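Local coordinates for outer membrane protein SusF (Bacteroides thetaiotaomicron, PDB 4FE9), which binds starch at the surface of the cell through its carbohydrate-binding modules, before the glycan is transported into the periplasm for degradation, at residues D176-I181 with D246-R251. Sequence-based numbering, arbitrary orientation.
Sequences DENLYI and DAFNYR
Asn178, in the turn that leads into strand 179-186, and Phe248, in the loop that follows strand 241-246, lie side by side and point the same way, a contact built on one backbone bond: Ala247 N donates to Asn178 O over 2.8 Å. The same carbonyl oxygen also receives a CA-H...O contact from Asp246. Followed outward, Asn178 begins with CB, 3.8 Å from Phe248 CB and 4.0 Å from Asp246 OD1. Its CG, anti to the carbonyl carbon (chi1 -56°), is closer still, 3.6 Å from Phe248 CB. At the tip OD1 also abuts Phe248 CB, whereas ND2 reaches back weakly to Asp176 OD2 and to a water that Asp176 OD1 holds and Asp246 OD2 binds weakly. The amide and phenyl planes stand 32° apart. Ala247 CB rests obliquely against CE2 of the Tyr180 ring at 3.9 Å; the same ring meets Tyr153 edge-to-face.

Two aspartates shape the turns. Asp176 OD2 takes Asn178 N in an Asx turn within a type I beta turn. Asp246 OD1 grips both Phe248 N, at 2.9 Å, and Asn249 N, while OD2 accepts from Asn249 ND2, fixing the carboxylate's rotation. Leu179 and Asp246 form an antiparallel non-hydrogen-bonded pair, and Tyr250 and Arg251 opposite Asp246 make a G1 beta bulge. The arrangement is that of neighbouring turns at the ends of two adjacent inner strands of an antiparallel sheet, here in the first carbohydrate-binding module.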
ATOM      1  N   ASP A 176      -4.280  12.038   3.703  1.00 39.77           N
ATOM      2  CA  ASP A 176      -3.117  12.698   3.082  1.00 38.03           C
ATOM      3  C   ASP A 176      -3.548  13.801   2.096  1.00 36.97           C
ATOM      4  O   ASP A 176      -4.082  13.513   1.011  1.00 35.33           O
ATOM      5  CB  ASP A 176      -2.243  11.660   2.375  1.00 38.23           C
ATOM      6  CG  ASP A 176      -0.999  12.275   1.724  1.00 41.47           C
ATOM      7  OD1 ASP A 176      -0.065  11.503   1.371  1.00 54.41           O
ATOM      8  OD2 ASP A 176      -0.953  13.522   1.552  1.00 48.27           O
ATOM      9  N   GLU A 177      -3.310  15.057   2.469  1.00 34.85           N
ATOM     10  CA  GLU A 177      -3.877  16.195   1.728  1.00 34.08           C
ATOM     11  C   GLU A 177      -3.161  16.491   0.400  1.00 32.02           C
ATOM     12  O   GLU A 177      -3.529  17.428  -0.319  1.00 31.29           O
ATOM     13  CB  GLU A 177      -3.866  17.449   2.592  1.00 34.60           C
ATOM     14  CG  GLU A 177      -2.442  17.954   2.944  1.00 39.65           C
ATOM     15  CD  GLU A 177      -2.460  19.158   3.891  1.00 56.34           C
ATOM     16  OE1 GLU A 177      -3.540  19.458   4.452  1.00 59.89           O
ATOM     17  OE2 GLU A 177      -1.406  19.819   4.043  1.00 57.91           O
ATOM     18  N   ASN A 178      -2.084  15.764   0.133  1.00 29.55           N
ATOM     19  CA  ASN A 178      -1.340  15.924  -1.117  1.00 27.63           C
ATOM     20  C   ASN A 178      -1.853  14.985  -2.173  1.00 24.73           C
ATOM     21  O   ASN A 178      -1.370  14.993  -3.290  1.00 23.88           O
ATOM     22  CB  ASN A 178       0.134  15.626  -0.889  1.00 28.16           C
ATOM     23  CG  ASN A 178       0.732  16.482   0.189  1.00 30.22           C
ATOM     24  OD1 ASN A 178       0.712  17.710   0.092  1.00 34.56           O
ATOM     25  ND2 ASN A 178       1.391  15.837   1.167  1.00 30.96           N
ATOM     26  N   LEU A 179      -2.696  14.056  -1.754  1.00 21.28           N
ATOM     27  CA  LEU A 179      -3.101  12.955  -2.595  1.00 19.31           C
ATOM     28  C   LEU A 179      -4.525  13.157  -3.180  1.00 18.40           C
ATOM     29  O   LEU A 179      -5.490  13.499  -2.439  1.00 16.84           O
ATOM     30  CB  LEU A 179      -3.029  11.677  -1.800  1.00 19.17           C
ATOM     31  CG  LEU A 179      -3.287  10.358  -2.547  1.00 23.93           C
ATOM     32  CD1 LEU A 179      -2.277  10.164  -3.691  1.00 22.97           C
ATOM     33  CD2 LEU A 179      -3.206   9.171  -1.544  1.00 28.30           C
ATOM     34  N   TYR A 180      -4.621  13.075  -4.511  1.00 14.46           N
ATOM     35  CA  TYR A 180      -5.886  13.165  -5.221  1.00 13.37           C
ATOM     36  C   TYR A 180      -6.173  11.871  -5.963  1.00 13.77           C
ATOM     37  O   TYR A 180      -5.272  11.257  -6.544  1.00 12.78           O
ATOM     38  CB  TYR A 180      -5.863  14.311  -6.224  1.00 12.46           C
ATOM     39  CG  TYR A 180      -5.625  15.629  -5.613  1.00 12.46           C
ATOM     40  CD1 TYR A 180      -6.692  16.453  -5.264  1.00 10.97           C
ATOM     41  CD2 TYR A 180      -4.338  16.018  -5.234  1.00 10.15           C
ATOM     42  CE1 TYR A 180      -6.477  17.687  -4.658  1.00 10.78           C
ATOM     43  CE2 TYR A 180      -4.125  17.206  -4.536  1.00 11.06           C
ATOM     44  CZ  TYR A 180      -5.190  18.049  -4.289  1.00 13.23           C
ATOM     45  OH  TYR A 180      -4.977  19.259  -3.693  1.00 17.39           O
ATOM     46  N   ILE A 181      -7.437  11.490  -5.989  1.00 13.79           N
ATOM     47  CA  ILE A 181      -7.843  10.156  -6.405  1.00 15.44           C
ATOM     48  C   ILE A 181      -9.004  10.293  -7.392  1.00 14.92           C
ATOM     49  O   ILE A 181      -9.929  11.082  -7.160  1.00 14.99           O
ATOM     50  CB  ILE A 181      -8.354   9.339  -5.194  1.00 17.70           C
ATOM     51  CG1 ILE A 181      -7.275   9.219  -4.122  1.00 15.88           C
ATOM     52  CG2 ILE A 181      -8.833   7.983  -5.636  1.00 19.95           C
ATOM     53  CD1 ILE A 181      -6.169   8.339  -4.501  1.00 28.39           C
ATOM     54  N   ASP A 246      -0.128  12.378  -6.644  1.00 11.44           N
ATOM     55  CA  ASP A 246       0.518  12.942  -5.453  1.00 12.23           C
ATOM     56  C   ASP A 246       1.096  14.294  -5.816  1.00 12.09           C
ATOM     57  O   ASP A 246       2.047  14.396  -6.621  1.00 13.79           O
ATOM     58  CB  ASP A 246       1.618  11.968  -4.986  1.00 10.97           C
ATOM     59  CG  ASP A 246       2.385  12.457  -3.759  1.00 17.33           C
ATOM     60  OD1 ASP A 246       2.414  13.703  -3.480  1.00 16.92           O
ATOM     61  OD2 ASP A 246       3.070  11.591  -3.143  1.00 20.60           O
ATOM     62  N   ALA A 247       0.436  15.345  -5.379  1.00 12.07           N
ATOM     63  CA  ALA A 247       0.774  16.675  -5.830  1.00 12.55           C
ATOM     64  C   ALA A 247       1.874  17.319  -4.955  1.00 13.95           C
ATOM     65  O   ALA A 247       2.114  18.538  -5.041  1.00 13.93           O
ATOM     66  CB  ALA A 247      -0.465  17.559  -5.857  1.00 13.47           C
ATOM     67  N   PHE A 248       2.544  16.509  -4.137  1.00 13.28           N
ATOM     68  CA  PHE A 248       3.731  16.978  -3.420  1.00 14.48           C
ATOM     69  C   PHE A 248       4.997  16.361  -4.028  1.00 14.11           C
ATOM     70  O   PHE A 248       5.877  17.088  -4.500  1.00 13.95           O
ATOM     71  CB  PHE A 248       3.632  16.636  -1.922  1.00 14.57           C
ATOM     72  CG  PHE A 248       4.889  16.955  -1.139  1.00 16.74           C
ATOM     73  CD1 PHE A 248       5.248  18.283  -0.896  1.00 18.67           C
ATOM     74  CD2 PHE A 248       5.802  15.939  -0.815  1.00 21.67           C
ATOM     75  CE1 PHE A 248       6.444  18.601  -0.244  1.00 23.86           C
ATOM     76  CE2 PHE A 248       7.011  16.240  -0.163  1.00 25.71           C
ATOM     77  CZ  PHE A 248       7.327  17.588   0.132  1.00 18.68           C
ATOM     78  N   ASN A 249       4.987  15.031  -4.167  1.00 13.14           N
ATOM     79  CA  ASN A 249       6.035  14.301  -4.904  1.00 13.73           C
ATOM     80  C   ASN A 249       5.894  14.311  -6.426  1.00 12.59           C
ATOM     81  O   ASN A 249       6.849  14.009  -7.124  1.00 11.33           O
ATOM     82  CB  ASN A 249       6.143  12.872  -4.404  1.00 12.01           C
ATOM     83  CG  ASN A 249       6.478  12.812  -2.948  1.00 17.57           C
ATOM     84  OD1 ASN A 249       7.512  13.359  -2.519  1.00 17.28           O
ATOM     85  ND2 ASN A 249       5.530  12.330  -2.146  1.00 14.23           N
ATOM     86  N   TYR A 250       4.745  14.788  -6.924  1.00 11.21           N
ATOM     87  CA  TYR A 250       4.411  14.768  -8.399  1.00 10.75           C
ATOM     88  C   TYR A 250       4.607  13.412  -9.059  1.00  9.51           C
ATOM     89  O   TYR A 250       5.513  13.220  -9.869  1.00  8.52           O
ATOM     90  CB  TYR A 250       5.134  15.862  -9.158  1.00 10.86           C
ATOM     91  CG  TYR A 250       4.427  17.163  -9.066  1.00 14.08           C
ATOM     92  CD1 TYR A 250       4.473  17.915  -7.885  1.00 14.91           C
ATOM     93  CD2 TYR A 250       3.499  17.528 -10.039  1.00 12.91           C
ATOM     94  CE1 TYR A 250       3.664  19.058  -7.721  1.00 18.75           C
ATOM     95  CE2 TYR A 250       2.705  18.677  -9.891  1.00 19.24           C
ATOM     96  CZ  TYR A 250       2.746  19.392  -8.719  1.00 17.19           C
ATOM     97  OH  TYR A 250       2.020  20.557  -8.632  1.00 28.14           O
ATOM     98  N   ARG A 251       3.832  12.458  -8.612  1.00  8.70           N
ATOM     99  CA  ARG A 251       3.878  11.118  -9.145  1.00 10.03           C
ATOM    100  C   ARG A 251       2.430  10.700  -9.338  1.00 10.61           C
ATOM    101  O   ARG A 251       1.549  11.205  -8.632  1.00  8.76           O
ATOM    102  CB  ARG A 251       4.528  10.172  -8.131  1.00  9.14           C
ATOM    103  CG  ARG A 251       6.066   9.996  -8.352  1.00 16.74           C
ATOM    104  CD  ARG A 251       6.546   8.566  -7.956  1.00 27.46           C
ATOM    105  NE  ARG A 251       7.735   8.208  -8.710  1.00 38.85           N
ATOM    106  CZ  ARG A 251       7.820   7.183  -9.540  1.00 36.56           C
ATOM    107  NH1 ARG A 251       6.861   6.274  -9.575  1.00 31.65           N
ATOM    108  NH2 ARG A 251       8.950   6.964 -10.187  1.00 47.30           N
TER
HETATM  109  O   HOH W   1       2.312  12.764  -0.036  1.00 35.88           O